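Local coordinates for protein TRAP dicarboxylate transporter, DctP subunit (Ochrobactrum anthropi, PDB 4P47) that probably captures a small organic acid or related solute in the periplasm and delivers it to a TRAP-type membrane transporter, at residues D109-F114 with P310-F315. Residues are numbered along the deposited sequence; the frame is centred on the assembly and turned at random.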
loop_
_atom_site.group_PDB
_atom_site.type_symbol
_atom_site.label_atom_id
_atom_site.label_comp_id
_atom_site.label_asym_id
_atom_site.label_seq_id
_atom_site.Cartn_x
_atom_site.Cartn_y
_atom_site.Cartn_z
ATOM N N ASP A 109 -1.503 6.957 4.309
ATOM C CA ASP A 109 -0.498 6.471 5.247
ATOM C C ASP A 109 -0.924 6.579 6.724
ATOM O O ASP A 109 -0.183 6.161 7.604
ATOM C CB ASP A 109 0.806 7.244 5.060
ATOM C CG ASP A 109 1.571 6.841 3.806
ATOM O OD1 ASP A 109 1.388 5.714 3.300
ATOM O OD2 ASP A 109 2.418 7.634 3.367
ATOM N N LEU A 110 -2.091 7.144 7.018
ATOM C CA LEU A 110 -2.502 7.302 8.416
ATOM C C LEU A 110 -2.711 5.937 9.062
ATOM O O LEU A 110 -3.084 4.977 8.406
ATOM C CB LEU A 110 -3.783 8.162 8.510
ATOM C CG LEU A 110 -3.628 9.620 8.059
ATOM C CD1 LEU A 110 -4.994 10.297 7.976
ATOM C CD2 LEU A 110 -2.693 10.425 8.965
ATOM N N PRO A 111 -2.445 5.854 10.362
ATOM C CA PRO A 111 -2.486 4.528 10.999
ATOM C C PRO A 111 -3.840 3.915 11.340
ATOM O O PRO A 111 -4.832 4.598 11.647
ATOM C CB PRO A 111 -1.649 4.711 12.274
ATOM C CG PRO A 111 -1.577 6.171 12.510
ATOM C CD PRO A 111 -1.825 6.890 11.197
ATOM N N PHE A 112 -3.845 2.585 11.308
ATOM C CA PHE A 112 -4.969 1.769 11.752
ATOM C C PHE A 112 -6.294 2.099 11.055
ATOM O O PHE A 112 -7.372 1.978 11.652
ATOM C CB PHE A 112 -5.134 1.856 13.283
ATOM C CG PHE A 112 -3.896 1.475 14.051
ATOM C CD1 PHE A 112 -3.455 0.157 14.092
ATOM C CD2 PHE A 112 -3.160 2.429 14.733
ATOM C CE1 PHE A 112 -2.324 -0.187 14.797
ATOM C CE2 PHE A 112 -2.027 2.075 15.449
ATOM C CZ PHE A 112 -1.605 0.755 15.470
ATOM N N LEU A 113 -6.243 2.466 9.777
ATOM C CA LEU A 113 -7.476 2.763 9.030
ATOM C C LEU A 113 -8.335 1.512 8.845
ATOM O O LEU A 113 -9.538 1.544 9.101
ATOM C CB LEU A 113 -7.164 3.346 7.641
ATOM C CG LEU A 113 -6.332 4.632 7.636
ATOM C CD1 LEU A 113 -6.118 5.131 6.212
ATOM C CD2 LEU A 113 -6.963 5.744 8.476
ATOM N N PHE A 114 -7.727 0.418 8.373
ATOM C CA PHE A 114 -8.475 -0.759 7.960
ATOM C C PHE A 114 -8.031 -1.998 8.705
ATOM O O PHE A 114 -6.835 -2.155 8.999
ATOM C CB PHE A 114 -8.292 -1.008 6.453
ATOM C CG PHE A 114 -8.399 0.218 5.613
ATOM C CD1 PHE A 114 -9.560 0.974 5.609
ATOM C CD2 PHE A 114 -7.355 0.599 4.780
ATOM C CE1 PHE A 114 -9.655 2.105 4.834
ATOM C CE2 PHE A 114 -7.450 1.722 3.994
ATOM C CZ PHE A 114 -8.613 2.482 4.020
ATOM N N PRO A 310 -3.842 11.605 19.293
ATOM C CA PRO A 310 -3.458 13.011 19.514
ATOM C C PRO A 310 -2.176 13.423 18.775
ATOM O O PRO A 310 -2.004 14.601 18.449
ATOM C CB PRO A 310 -3.262 13.101 21.033
ATOM C CG PRO A 310 -4.049 11.941 21.598
ATOM C CD PRO A 310 -3.945 10.849 20.551
ATOM N N ILE A 311 -1.297 12.464 18.511
ATOM C CA ILE A 311 -0.087 12.718 17.744
ATOM C C ILE A 311 -0.442 12.821 16.259
ATOM O O ILE A 311 -0.054 13.769 15.582
ATOM C CB ILE A 311 0.966 11.605 17.978
ATOM C CG1 ILE A 311 1.570 11.715 19.382
ATOM C CG2 ILE A 311 2.089 11.695 16.960
ATOM C CD1 ILE A 311 0.717 11.111 20.488
ATOM N N ILE A 312 -1.194 11.844 15.769
ATOM C CA ILE A 312 -1.552 11.750 14.358
ATOM C C ILE A 312 -2.420 12.920 13.904
ATOM O O ILE A 312 -2.370 13.301 12.750
ATOM C CB ILE A 312 -2.250 10.387 14.072
ATOM C CG1 ILE A 312 -1.303 9.228 14.413
ATOM C CG2 ILE A 312 -2.736 10.316 12.628
ATOM C CD1 ILE A 312 0.048 9.293 13.725
ATOM N N ASP A 313 -3.171 13.529 14.832
ATOM C CA ASP A 313 -4.012 14.673 14.495
ATOM C C ASP A 313 -3.198 15.845 13.928
ATOM O O ASP A 313 -3.750 16.723 13.271
ATOM C CB ASP A 313 -4.804 15.162 15.725
ATOM C CG ASP A 313 -6.041 14.311 16.018
ATOM O OD1 ASP A 313 -6.548 13.582 15.135
ATOM O OD2 ASP A 313 -6.502 14.385 17.179
ATOM N N LYS A 314 -1.891 15.863 14.165
ATOM C CA LYS A 314 -1.037 16.950 13.687
ATOM C C LYS A 314 -0.943 17.019 12.166
ATOM O O LYS A 314 -0.600 18.061 11.616
ATOM C CB LYS A 314 0.380 16.804 14.259
ATOM C CG LYS A 314 1.266 15.732 13.562
ATOM C CD LYS A 314 2.698 15.730 14.083
ATOM C CE LYS A 314 2.761 15.370 15.572
ATOM N NZ LYS A 314 4.162 15.352 16.114
ATOM N N PHE A 315 -1.227 15.917 11.490
ATOM C CA PHE A 315 -1.175 15.897 10.024
ATOM C C PHE A 315 -2.449 16.390 9.349
ATOM O O PHE A 315 -2.487 16.573 8.124
ATOM C CB PHE A 315 -0.850 14.491 9.518
ATOM C CG PHE A 315 0.456 13.981 10.030
ATOM C CD1 PHE A 315 1.644 14.518 9.570
ATOM C CD2 PHE A 315 0.502 13.007 11.010
ATOM C CE1 PHE A 315 2.863 14.076 10.079
ATOM C CE2 PHE A 315 1.726 12.564 11.521
ATOM C CZ PHE A 315 2.893 13.098 11.050
#
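A small apolar patch of the solute-binding protein fold packs Ile-312 of helix 298-312 and the following Phe-315 against the loop between strand 90-94 and helix 117-125, where Leu-110 and Pro-111 receive them. Ile-312 reaches the CG-CD edge of the Pro-111 ring: its CG1 stands 3.6 Å from Pro-111 CG, and its CD1 lies 3.7 Å from the same CG. The other branch serves the second partner, CG2 approaching Leu-110 CD2 to 3.7 Å, the two side chains running alongside one another in opposite senses. With CG1 anti to the carbonyl carbon (chi1 -60°), Ile-312 directs its two branches to the neighbouring partners, and its CG2 also comes within 3.8 Å of Pro-111 CD, along that same ring edge. Phe-315 adds only a looser touch, CB to Leu-110 CD2 at 4.5 Å. No hydrogen bond crosses between the segments, and just 148 Å² is buried in total. Replacing Ile-312 with an alanine would probably leave Pro-111 CG and Leu-110 CD2 without their closest mates in residues 310-315. Beyond the pair, Pro-111 and Phe-315 both touch helix 178-186, while Phe-112 rests on Thr-301 and Leu-304 of helix 298-312 and shares backbone hydrogen bonding with His-235 of strand 229-245.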